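Local coordinates for protein carboxylesterase (Est-2) (Archaeoglobus fulgidus, PDB 5FRD) that probably hydrolyses carboxylic esters as a thermophilic alpha/beta-hydrolase esterase and holds a coenzyme A molecule close to its presumed active site, at residues Y26-S30 with G87-G91; A93-K97 with L111-A116; L178-R182 with F210-I215; G197-T203 with G225-M229. The contacts are given in a common frame with arbitrary orientation. Where two conformers were deposited one is given. Residue numbers count along the deposited sequence, not the author numbering.

How the contacts relate
Contacts 1, 2 and 4 meet round the presumed catalytic centre at the C-terminal ends of the central parallel strands. Contact 1 supplies Ser89 and contact 4 supplies His228 and Asp200, the probable Ser-His-Asp triad; Ser89 OG lies 3.1 Å from His228 NE2, while the centres of the two contacts are about 14 Å apart. Contact 2, centred about 7 Å from contact 1, shares helix 90-101 with it, and Thr114 OG1 is 2.8 Å from Ser89 O. Contact 3 lies farther out, its centre about 12 Å from that of contact 2, to which Gln96 OE1 and Tyr181 OH tie it at 2.7 Å. Coenzyme A touches contacts 2, 3 and 4, and its thiol end approaches Ser89.

Contact 1 (Y26-S30 with G87-G91); sequences YIHSS and GHSLG
Two parallel neighbours of the central sheet, strands 24-27 and 83-88, run side by side here, and beyond them the loop 28-30 stays against the turn into helix 90-101. In the backbone register Ile27 pairs with Gly87 in a parallel bridge, CA to CA 4.7 Å, and farther on Ser29 CA lies 4.8 Å from Leu90 CA. A backbone hydrogen bond links the pair, from His88 N to Ile27 O, 3.1 Å and nearly straight at 170°. CA-H...O contacts supplement it: Ile27 O also receives Gly87 CA at 3.5 Å and Gly91 CA at 3.6 Å. Gly91 CA comes to 3.2 Å from His28 O, an approach that leaves no space for a CB on Gly91.

After His88 the chain turns sharply through Ser89, whose phi/psi is 56/-117, and enters helix 90-101. The strained turn and the sequence Gly-His-Ser-Leu-Gly fit the nucleophile elbow of alpha/beta hydrolases, with Ser89 the probable nucleophile. A CB on Gly87 would clash with Gly91 O, so both outer glycines let the turn close tightly.

Among the side chains, His28 (chi1 p) turns away from the elbow and donates from ND1 to Ser29 O at 2.9 Å. Ser29 CB packs 3.8 Å from Ser89 CB; its hydroxyl is hydrogen-bonded to Gln36, and His88 NE2 to His228 O. Leu90 CB lies 3.7 Å from Ser30 OG.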
# COMPACT_ATOMS: atom_id res chain seq x y z
N TYR A 26 0.40 -6.89 3.97
CA TYR A 26 0.79 -5.59 3.45
C TYR A 26 0.84 -5.59 1.94
O TYR A 26 1.38 -6.53 1.34
CB TYR A 26 2.20 -5.21 3.94
CG TYR A 26 2.45 -5.28 5.42
CD1 TYR A 26 2.84 -6.45 6.01
CD2 TYR A 26 2.36 -4.15 6.24
CE1 TYR A 26 3.14 -6.54 7.36
CE2 TYR A 26 2.60 -4.25 7.60
CZ TYR A 26 2.99 -5.43 8.16
OH TYR A 26 3.26 -5.50 9.52
N ILE A 27 0.39 -4.49 1.34
CA ILE A 27 0.33 -4.32 -0.11
C ILE A 27 1.04 -3.00 -0.49
O ILE A 27 0.59 -1.91 -0.11
CB ILE A 27 -1.11 -4.30 -0.67
CG1 ILE A 27 -1.92 -5.45 -0.07
CG2 ILE A 27 -1.04 -4.39 -2.18
CD1 ILE A 27 -3.36 -5.48 -0.51
N HIS A 28 2.13 -3.15 -1.22
CA HIS A 28 3.01 -2.06 -1.65
C HIS A 28 2.42 -1.16 -2.72
O HIS A 28 1.37 -1.44 -3.30
CB HIS A 28 4.35 -2.62 -2.14
CG HIS A 28 4.24 -3.46 -3.37
ND1 HIS A 28 4.10 -2.93 -4.63
CD2 HIS A 28 4.23 -4.80 -3.52
CE1 HIS A 28 4.03 -3.91 -5.51
NE2 HIS A 28 4.06 -5.06 -4.86
N SER A 29 3.15 -0.08 -3.02
CA SER A 29 2.78 0.94 -3.98
C SER A 29 3.39 0.75 -5.36
O SER A 29 4.11 -0.22 -5.63
CB SER A 29 3.14 2.31 -3.37
OG SER A 29 4.49 2.35 -3.04
N SER A 30 3.11 1.69 -6.25
CA SER A 30 3.59 1.63 -7.62
C SER A 30 5.12 1.63 -7.72
O SER A 30 5.81 2.37 -7.01
CB SER A 30 3.11 2.83 -8.44
OG SER A 30 1.71 2.86 -8.59
N GLY A 87 -2.43 -1.18 3.12
CA GLY A 87 -2.12 -0.79 1.75
C GLY A 87 -1.59 0.60 1.62
O GLY A 87 -2.19 1.52 2.18
N HIS A 88 -0.53 0.76 0.85
CA HIS A 88 0.10 2.04 0.58
C HIS A 88 -0.17 2.47 -0.85
O HIS A 88 0.20 1.76 -1.78
CB HIS A 88 1.58 1.98 0.81
CG HIS A 88 2.28 3.26 0.55
ND1 HIS A 88 3.40 3.35 -0.24
CD2 HIS A 88 2.01 4.51 0.97
CE1 HIS A 88 3.79 4.62 -0.29
NE2 HIS A 88 2.98 5.34 0.45
N SER A 89 -0.78 3.65 -1.03
CA SER A 89 -0.97 4.29 -2.34
C SER A 89 -1.71 3.38 -3.34
O SER A 89 -2.86 3.05 -3.03
CB SER A 89 0.36 4.86 -2.84
OG SER A 89 0.12 5.95 -3.75
N LEU A 90 -1.14 2.96 -4.47
CA LEU A 90 -1.75 1.89 -5.28
C LEU A 90 -2.20 0.73 -4.39
O LEU A 90 -3.30 0.17 -4.60
CB LEU A 90 -0.75 1.34 -6.30
CG LEU A 90 -1.10 0.02 -7.01
CD1 LEU A 90 -2.30 0.22 -7.91
CD2 LEU A 90 0.10 -0.51 -7.80
N GLY A 91 -1.37 0.31 -3.45
CA GLY A 91 -1.72 -0.82 -2.58
C GLY A 91 -2.94 -0.54 -1.72
O GLY A 91 -3.65 -1.47 -1.30

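Contact 2 (A93-K97 with L111-A116); sequences AVAQK and LVGTGA
Helix 90-101 is the connecting helix of the beta-alpha-beta unit formed by strands 83-88 and 106-112, and here one of its turns packs against the end of the second strand and the loop that follows. Residues 93-97 are helical throughout, with Lys97 N bonded to Ala93 O at 3.0 Å. Residues 111-112 are extended, Gly113 turns the chain at phi/psi 48/56, and 114-116 form an open loop. The closest CA pairs are Ala93 with Thr114 at 7.0 Å and Ala95 with Leu111 at 7.8 Å.

Gln96 has the largest buried area. Its CA-to-CB bond points toward the loop, and an m, t conformation with chi3 at 77° carries the amide to the backbone of Gly115; the oxygen, OE1, is hydrogen-bonded to Tyr181 OH. Leu111, in the m, t rotamer, sets CD2 4.2 Å from Gln96 CG and 4.5 Å from Ala95 CB, an apolar contact with Ala95 and with the aliphatic part of Gln96. The CA-to-CB bond of Thr114 points toward the helix, OG1 lying 3.6 Å from Ala93 N and hydrogen-bonded to Ser89 O. Gly115 and Ala116 belong to the coenzyme A pocket, and the helix is hydrogen-bonded to this part of it: Gln96 NE2 donates to Gly115 O at 3.1 Å and 171°.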
# COMPACT_ATOMS: atom_id res chain seq x y z
N ALA A 93 -5.46 1.31 -2.85
CA ALA A 93 -6.55 1.10 -3.84
C ALA A 93 -6.85 -0.38 -3.94
O ALA A 93 -8.02 -0.81 -3.94
CB ALA A 93 -6.20 1.70 -5.18
N VAL A 94 -5.81 -1.19 -4.04
CA VAL A 94 -5.94 -2.65 -4.05
C VAL A 94 -6.63 -3.11 -2.78
O VAL A 94 -7.56 -3.93 -2.85
CB VAL A 94 -4.57 -3.34 -4.25
CG1 VAL A 94 -4.69 -4.85 -4.08
CG2 VAL A 94 -4.00 -2.99 -5.60
N ALA A 95 -6.25 -2.58 -1.61
CA ALA A 95 -6.90 -2.93 -0.36
C ALA A 95 -8.39 -2.62 -0.36
O ALA A 95 -9.17 -3.42 0.15
CB ALA A 95 -6.21 -2.24 0.81
N GLN A 96 -8.77 -1.45 -0.88
CA GLN A 96 -10.17 -1.08 -0.92
C GLN A 96 -10.95 -2.06 -1.82
O GLN A 96 -12.02 -2.54 -1.39
CB GLN A 96 -10.34 0.34 -1.43
CG GLN A 96 -9.85 1.39 -0.46
CD GLN A 96 -9.78 2.74 -1.10
OE1 GLN A 96 -10.81 3.39 -1.27
NE2 GLN A 96 -8.59 3.17 -1.50
N LYS A 97 -10.43 -2.38 -3.00
CA LYS A 97 -11.08 -3.33 -3.89
C LYS A 97 -11.12 -4.72 -3.28
O LYS A 97 -12.13 -5.46 -3.44
CB LYS A 97 -10.48 -3.33 -5.28
CG LYS A 97 -10.67 -2.03 -6.04
CD LYS A 97 -12.11 -1.73 -6.45
CE LYS A 97 -12.16 -0.88 -7.71
NZ LYS A 97 -13.48 -1.05 -8.38
N LEU A 111 -5.12 2.19 5.73
CA LEU A 111 -5.01 2.92 4.49
C LEU A 111 -3.91 3.95 4.69
O LEU A 111 -4.06 4.88 5.49
CB LEU A 111 -6.33 3.60 4.14
CG LEU A 111 -7.49 2.62 3.95
CD1 LEU A 111 -8.77 3.42 3.77
CD2 LEU A 111 -7.25 1.68 2.77
N VAL A 112 -2.81 3.78 3.99
CA VAL A 112 -1.61 4.57 4.17
C VAL A 112 -1.30 5.32 2.89
O VAL A 112 -1.11 4.71 1.83
CB VAL A 112 -0.39 3.67 4.50
CG1 VAL A 112 0.80 4.55 4.85
CG2 VAL A 112 -0.69 2.69 5.65
N GLY A 113 -1.21 6.66 2.95
CA GLY A 113 -0.82 7.42 1.77
C GLY A 113 -1.60 6.99 0.53
O GLY A 113 -1.02 6.59 -0.50
N THR A 114 -2.93 7.04 0.61
CA THR A 114 -3.76 6.57 -0.47
C THR A 114 -4.98 7.44 -0.61
O THR A 114 -4.98 8.58 -0.15
CB THR A 114 -4.04 5.05 -0.25
OG1 THR A 114 -4.68 4.49 -1.41
CG2 THR A 114 -4.87 4.78 0.96
N GLY A 115 -5.99 6.98 -1.34
CA GLY A 115 -7.14 7.82 -1.63
C GLY A 115 -8.24 7.02 -2.27
O GLY A 115 -8.03 5.90 -2.77
N ALA A 116 -9.43 7.60 -2.27
CA ALA A 116 -10.58 7.04 -2.98
C ALA A 116 -10.55 7.26 -4.49
O ALA A 116 -11.28 6.63 -5.23
CB ALA A 116 -11.86 7.62 -2.41

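Contact 3 (L178-R182 with F210-I215); sequences LEDYR and FFHKHI. With COA (coenzyme A), chain C.
An aromatic cluster of Tyr181, Phe210 and Phe211 joins the short helix 178-182 to the C-terminal end of helix 205-214, beside the adenine end of the bound coenzyme A. The axes of the segments 178-182 and 210-214 run 33° apart in direction and approach to 10.8 Å, and the closest CA atoms, those of Tyr181 and His214, are 6.6 Å apart. No hydrogen bond crosses between them.

Tyr181, with chi1 at -80° and chi2 at -84°, lays its ring against the second helix. Phe210 (chi1 t, chi2 89°) and Phe211 (chi1 m, chi2 -55°) each turn an edge toward its face in offset edge-to-face pairs, both with centroids 5.8 Å apart and planes at 80° and 71°. The phenol then reaches Gln96, to which its OH is hydrogen-bonded. Ile215 CG1 adds a contact of 4.3 Å to Tyr181 CE1. His214, chi1 m, folds back so that ND1 donates to Phe210 O at 3.0 Å, while Arg182 NH1 forms a salt bridge with Glu179 OE2 at 2.7 Å.

Leu178, in the t, p rotamer, places CD1 over the Phe210 face in a CH-pi contact, 3.7 Å from the centroid. Both residues line the ligand pocket: Leu178 CD1 and Phe210 CB each lie 3.8 Å from COA C2A.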
# COMPACT_ATOMS: atom_id res chain seq x y z
N LEU A 178 -14.69 7.62 -5.56
CA LEU A 178 -14.98 8.81 -4.74
C LEU A 178 -16.50 9.00 -4.53
O LEU A 178 -16.96 9.17 -3.40
CB LEU A 178 -14.33 10.04 -5.38
CG LEU A 178 -14.30 11.34 -4.59
CD1 LEU A 178 -13.34 11.21 -3.43
CD2 LEU A 178 -13.87 12.49 -5.50
N GLU A 179 -17.26 8.98 -5.61
CA GLU A 179 -18.70 9.23 -5.52
C GLU A 179 -19.41 8.13 -4.76
O GLU A 179 -20.36 8.40 -4.05
CB GLU A 179 -19.31 9.49 -6.91
CG GLU A 179 -18.89 10.83 -7.49
CD GLU A 179 -19.35 12.02 -6.65
OE1 GLU A 179 -20.49 11.99 -6.14
OE2 GLU A 179 -18.55 12.97 -6.48
N ASP A 180 -18.93 6.89 -4.89
CA ASP A 180 -19.50 5.77 -4.16
C ASP A 180 -19.35 5.93 -2.65
O ASP A 180 -20.23 5.56 -1.89
CB ASP A 180 -18.89 4.45 -4.63
CG ASP A 180 -19.28 4.08 -6.06
OD1 ASP A 180 -20.23 4.65 -6.64
OD2 ASP A 180 -18.63 3.18 -6.62
N TYR A 181 -18.22 6.49 -2.19
CA TYR A 181 -18.13 6.88 -0.80
C TYR A 181 -19.08 8.04 -0.50
O TYR A 181 -19.76 8.00 0.51
CB TYR A 181 -16.70 7.32 -0.43
CG TYR A 181 -15.70 6.23 -0.15
CD1 TYR A 181 -15.61 5.63 1.10
CD2 TYR A 181 -14.79 5.84 -1.13
CE1 TYR A 181 -14.65 4.65 1.36
CE2 TYR A 181 -13.84 4.86 -0.88
CZ TYR A 181 -13.77 4.29 0.35
OH TYR A 181 -12.82 3.31 0.57
N ARG A 182 -19.06 9.07 -1.34
CA ARG A 182 -19.81 10.32 -1.10
C ARG A 182 -21.31 10.06 -0.97
O ARG A 182 -21.95 10.65 -0.11
CB ARG A 182 -19.55 11.34 -2.21
CG ARG A 182 -18.34 12.23 -2.01
CD ARG A 182 -18.10 13.10 -3.24
NE ARG A 182 -17.04 14.10 -3.07
CZ ARG A 182 -16.44 14.77 -4.06
NH1 ARG A 182 -16.77 14.58 -5.33
NH2 ARG A 182 -15.49 15.66 -3.76
N PHE A 210 -10.86 12.59 3.99
CA PHE A 210 -12.03 12.09 3.24
C PHE A 210 -12.40 10.70 3.73
O PHE A 210 -13.55 10.42 4.07
CB PHE A 210 -11.77 12.09 1.74
CG PHE A 210 -12.91 11.52 0.95
CD1 PHE A 210 -13.92 12.36 0.51
CD2 PHE A 210 -13.00 10.18 0.66
CE1 PHE A 210 -14.99 11.89 -0.25
CE2 PHE A 210 -14.09 9.68 -0.07
CZ PHE A 210 -15.09 10.54 -0.51
N PHE A 211 -11.41 9.80 3.81
CA PHE A 211 -11.69 8.50 4.40
C PHE A 211 -12.22 8.57 5.82
O PHE A 211 -13.19 7.89 6.20
CB PHE A 211 -10.42 7.63 4.46
CG PHE A 211 -9.90 7.14 3.13
CD1 PHE A 211 -10.71 6.42 2.27
CD2 PHE A 211 -8.54 7.30 2.83
CE1 PHE A 211 -10.16 5.91 1.09
CE2 PHE A 211 -8.02 6.79 1.65
CZ PHE A 211 -8.84 6.12 0.79
N HIS A 212 -11.60 9.40 6.64
CA HIS A 212 -11.96 9.51 8.04
C HIS A 212 -13.40 10.01 8.21
O HIS A 212 -14.11 9.52 9.09
CB HIS A 212 -10.96 10.44 8.71
CG HIS A 212 -11.04 10.48 10.20
ND1 HIS A 212 -11.31 9.41 11.01
CD2 HIS A 212 -10.82 11.52 11.04
CE1 HIS A 212 -11.30 9.79 12.28
NE2 HIS A 212 -10.98 11.06 12.32
N LYS A 213 -13.84 10.92 7.35
CA LYS A 213 -15.22 11.43 7.38
C LYS A 213 -16.23 10.35 6.99
O LYS A 213 -17.33 10.31 7.54
CB LYS A 213 -15.36 12.63 6.45
CG LYS A 213 -14.81 13.88 7.06
CD LYS A 213 -15.18 15.11 6.29
CE LYS A 213 -14.82 15.03 4.82
NZ LYS A 213 -14.75 16.41 4.24
N HIS A 214 -15.86 9.49 6.05
CA HIS A 214 -16.82 8.54 5.43
C HIS A 214 -16.77 7.13 5.94
O HIS A 214 -17.55 6.30 5.49
CB HIS A 214 -16.69 8.56 3.91
CG HIS A 214 -17.16 9.84 3.32
ND1 HIS A 214 -16.31 10.84 2.91
CD2 HIS A 214 -18.42 10.32 3.18
CE1 HIS A 214 -17.03 11.86 2.48
NE2 HIS A 214 -18.31 11.56 2.62
N ILE A 215 -15.85 6.86 6.83
CA ILE A 215 -15.72 5.55 7.46
C ILE A 215 -16.02 5.67 8.95
O ILE A 215 -15.24 6.29 9.68
CB ILE A 215 -14.33 4.93 7.17
CG1 ILE A 215 -14.11 4.80 5.65
CG2 ILE A 215 -14.22 3.58 7.87
CD1 ILE A 215 -12.69 4.39 5.25
N1A COA C . -10.07 12.30 -1.87
C2A COA C . -10.82 13.40 -1.70
N3A COA C . -11.04 14.26 -2.70
C4A COA C . -10.52 14.04 -3.93
C5A COA C . -9.69 12.88 -4.19
C6A COA C . -9.50 11.98 -3.07
N6A COA C . -8.74 10.88 -3.23
N7A COA C . -9.28 12.91 -5.47
C8A COA C . -9.84 14.02 -6.00
N9A COA C . -10.56 14.68 -5.07
C1B COA C . -11.27 15.95 -5.31
C2B COA C . -10.25 17.03 -5.45
O2B COA C . -9.87 17.52 -4.17
C3B COA C . -10.97 18.02 -6.35
O3B COA C . -11.82 18.83 -5.55
P3B COA C . -11.95 20.43 -5.77
O7A COA C . -12.53 20.51 -7.17
O8A COA C . -10.53 20.93 -5.61
O9A COA C . -12.87 20.87 -4.65
C4B COA C . -11.81 17.13 -7.26
O4B COA C . -11.97 15.90 -6.54
C5B COA C . -11.19 16.86 -8.62
O5B COA C . -9.89 16.27 -8.44
P1A COA C . -9.31 15.19 -9.48
O1A COA C . -10.33 14.18 -9.82
O2A COA C . -8.02 14.69 -8.84
O3A COA C . -8.99 15.95 -10.86
P2A COA C . -8.16 17.30 -11.13
O4A COA C . -8.14 17.34 -12.63
O5A COA C . -8.70 18.41 -10.28
O6A COA C . -6.66 17.07 -10.56
CBP COA C . -4.47 16.21 -10.38
CCP COA C . -5.79 16.11 -11.14
CDP COA C . -3.53 15.14 -10.93
CEP COA C . -3.87 17.61 -10.62
CAP COA C . -4.74 15.97 -8.87
OAP COA C . -5.44 14.71 -8.68
C9P COA C . -3.47 15.96 -8.05
O9P COA C . -2.84 16.99 -7.89
N8P COA C . -3.11 14.79 -7.50
C7P COA C . -2.00 14.65 -6.54
C6P COA C . -0.66 14.32 -7.19
C5P COA C . -0.47 12.93 -7.78
O5P COA C . -0.02 12.79 -8.92
N4P COA C . -0.75 11.89 -6.99
C3P COA C . -0.51 10.52 -7.38
C2P COA C . -1.57 9.63 -6.78
S1P COA C . -1.15 7.91 -7.16

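Contact 4 (G197-T203 with G225-M229); sequences GEEDKLT and GASHM. With COA (coenzyme A), chain C.
His228 ND1 donates to Asp200 OD2 at 2.9 Å and 158°. The carboxylate is fixed by its own loop: Thr203 N reaches Asp200 OD1 at 2.9 Å in an Asx motif, and Thr203 OG1 donates to Asp200 OD2 at 2.8 Å. With chi1 t in both, the Asp200 carboxylate and the His228 ring meet, OD2 lying near the plane of the ring at its edge.

Neither segment is a regular strand or helix here apart from Gly197, which ends strand 192-197. A type I turn over Gly197-Asp200 lets Glu199 N bond Ala226 O at 2.8 Å, and Asp200 CA comes within 3.9 Å of Ser227 CA. One water accepts from Gly197 N at 2.9 Å; another accepts from Gly225 N at 2.7 Å and donates to Glu199 OE2 at 3.0 Å.

Leu202 CD1 packs over the His228 ring, 4.0 Å from its centroid, while Leu202 O accepts from COA N4P at 2.9 Å. With Ser89 beside the imidazole, these are the acid and histidine members of a probable alpha/beta-hydrolase catalytic triad.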
# COMPACT_ATOMS: atom_id res chain seq x y z
N GLY A 197 1.72 10.83 6.11
CA GLY A 197 2.80 11.72 6.51
C GLY A 197 2.33 13.15 6.36
O GLY A 197 1.69 13.50 5.36
N GLU A 198 2.70 13.99 7.33
CA GLU A 198 2.25 15.40 7.33
C GLU A 198 2.61 16.14 6.05
O GLU A 198 1.83 17.00 5.62
CB GLU A 198 2.85 16.07 8.56
CG GLU A 198 2.36 17.49 8.80
CD GLU A 198 2.93 18.06 10.10
OE1 GLU A 198 2.74 17.42 11.16
OE2 GLU A 198 3.53 19.15 10.05
N GLU A 199 3.73 15.78 5.41
CA GLU A 199 4.24 16.49 4.23
C GLU A 199 3.84 15.84 2.90
O GLU A 199 4.26 16.29 1.85
CB GLU A 199 5.77 16.59 4.33
CG GLU A 199 6.20 17.26 5.62
CD GLU A 199 7.69 17.54 5.72
OE1 GLU A 199 8.35 17.71 4.67
OE2 GLU A 199 8.18 17.61 6.87
N ASP A 200 3.03 14.78 2.92
CA ASP A 200 2.71 14.03 1.70
C ASP A 200 2.00 14.92 0.67
O ASP A 200 0.92 15.47 0.96
CB ASP A 200 1.81 12.83 2.08
CG ASP A 200 1.59 11.83 0.96
OD1 ASP A 200 1.74 12.15 -0.23
OD2 ASP A 200 1.23 10.67 1.30
N LYS A 201 2.56 15.03 -0.54
CA LYS A 201 1.95 15.81 -1.62
C LYS A 201 1.36 14.96 -2.73
O LYS A 201 0.64 15.47 -3.59
CB LYS A 201 2.97 16.81 -2.18
CG LYS A 201 3.37 17.85 -1.14
CD LYS A 201 4.00 19.09 -1.72
CE LYS A 201 3.04 20.25 -1.98
NZ LYS A 201 3.55 21.12 -3.07
N LEU A 202 1.63 13.66 -2.72
CA LEU A 202 1.03 12.77 -3.70
C LEU A 202 -0.39 12.39 -3.30
O LEU A 202 -1.27 12.29 -4.14
CB LEU A 202 1.88 11.52 -3.92
CG LEU A 202 3.23 11.73 -4.62
CD1 LEU A 202 4.06 10.47 -4.59
CD2 LEU A 202 2.96 12.20 -6.06
N THR A 203 -0.56 12.10 -2.01
CA THR A 203 -1.86 11.74 -1.44
C THR A 203 -1.96 12.57 -0.17
O THR A 203 -1.57 12.16 0.90
CB THR A 203 -1.97 10.22 -1.15
OG1 THR A 203 -0.88 9.78 -0.36
CG2 THR A 203 -1.98 9.42 -2.43
N GLY A 225 6.97 15.07 10.03
CA GLY A 225 8.29 14.86 9.47
C GLY A 225 8.42 13.75 8.45
O GLY A 225 9.53 13.34 8.09
N ALA A 226 7.28 13.25 7.98
CA ALA A 226 7.24 12.26 6.91
C ALA A 226 6.38 12.77 5.79
O ALA A 226 5.48 13.61 5.99
CB ALA A 226 6.68 10.96 7.44
N SER A 227 6.63 12.25 4.60
CA SER A 227 5.83 12.53 3.43
C SER A 227 5.12 11.23 3.04
O SER A 227 4.70 10.48 3.91
CB SER A 227 6.73 13.10 2.33
OG SER A 227 6.01 13.39 1.15
N HIS A 228 5.00 10.96 1.76
CA HIS A 228 4.29 9.78 1.24
C HIS A 228 4.90 8.49 1.71
O HIS A 228 4.15 7.55 2.01
CB HIS A 228 4.28 9.86 -0.28
CG HIS A 228 3.37 8.90 -0.99
ND1 HIS A 228 2.01 8.92 -0.82
CD2 HIS A 228 3.62 7.98 -1.95
CE1 HIS A 228 1.46 8.03 -1.64
NE2 HIS A 228 2.42 7.43 -2.32
N MET A 229 6.22 8.43 1.85
CA MET A 229 6.92 7.18 2.22
C MET A 229 7.07 6.99 3.74
O MET A 229 8.11 6.55 4.25
CB MET A 229 8.29 7.12 1.52
CG MET A 229 8.24 7.26 0.02
SD MET A 229 7.07 6.16 -0.78
CE MET A 229 7.72 4.57 -0.32
N1A COA C . -10.07 12.30 -1.87
C2A COA C . -10.82 13.40 -1.70
N3A COA C . -11.04 14.26 -2.70
C4A COA C . -10.52 14.04 -3.93
C5A COA C . -9.69 12.88 -4.19
C6A COA C . -9.50 11.98 -3.07
N6A COA C . -8.74 10.88 -3.23
N7A COA C . -9.28 12.91 -5.47
C8A COA C . -9.84 14.02 -6.00
N9A COA C . -10.56 14.68 -5.07
C1B COA C . -11.27 15.95 -5.31
C2B COA C . -10.25 17.03 -5.45
O2B COA C . -9.87 17.52 -4.17
C3B COA C . -10.97 18.02 -6.35
O3B COA C . -11.82 18.83 -5.55
P3B COA C . -11.95 20.43 -5.77
O7A COA C . -12.53 20.51 -7.17
O8A COA C . -10.53 20.93 -5.61
O9A COA C . -12.87 20.87 -4.65
C4B COA C . -11.81 17.13 -7.26
O4B COA C . -11.97 15.90 -6.54
C5B COA C . -11.19 16.86 -8.62
O5B COA C . -9.89 16.27 -8.44
P1A COA C . -9.31 15.19 -9.48
O1A COA C . -10.33 14.18 -9.82
O2A COA C . -8.02 14.69 -8.84
O3A COA C . -8.99 15.95 -10.86
P2A COA C . -8.16 17.30 -11.13
O4A COA C . -8.14 17.34 -12.63
O5A COA C . -8.70 18.41 -10.28
O6A COA C . -6.66 17.07 -10.56
CBP COA C . -4.47 16.21 -10.38
CCP COA C . -5.79 16.11 -11.14
CDP COA C . -3.53 15.14 -10.93
CEP COA C . -3.87 17.61 -10.62
CAP COA C . -4.74 15.97 -8.87
OAP COA C . -5.44 14.71 -8.68
C9P COA C . -3.47 15.96 -8.05
O9P COA C . -2.84 16.99 -7.89
N8P COA C . -3.11 14.79 -7.50
C7P COA C . -2.00 14.65 -6.54
C6P COA C . -0.66 14.32 -7.19
C5P COA C . -0.47 12.93 -7.78
O5P COA C . -0.02 12.79 -8.92
N4P COA C . -0.75 11.89 -6.99
C3P COA C . -0.51 10.52 -7.38
C2P COA C . -1.57 9.63 -6.78
S1P COA C . -1.15 7.91 -7.16
O HOH W 1 1.68 9.25 3.67
O HOH W 2 6.31 17.60 9.18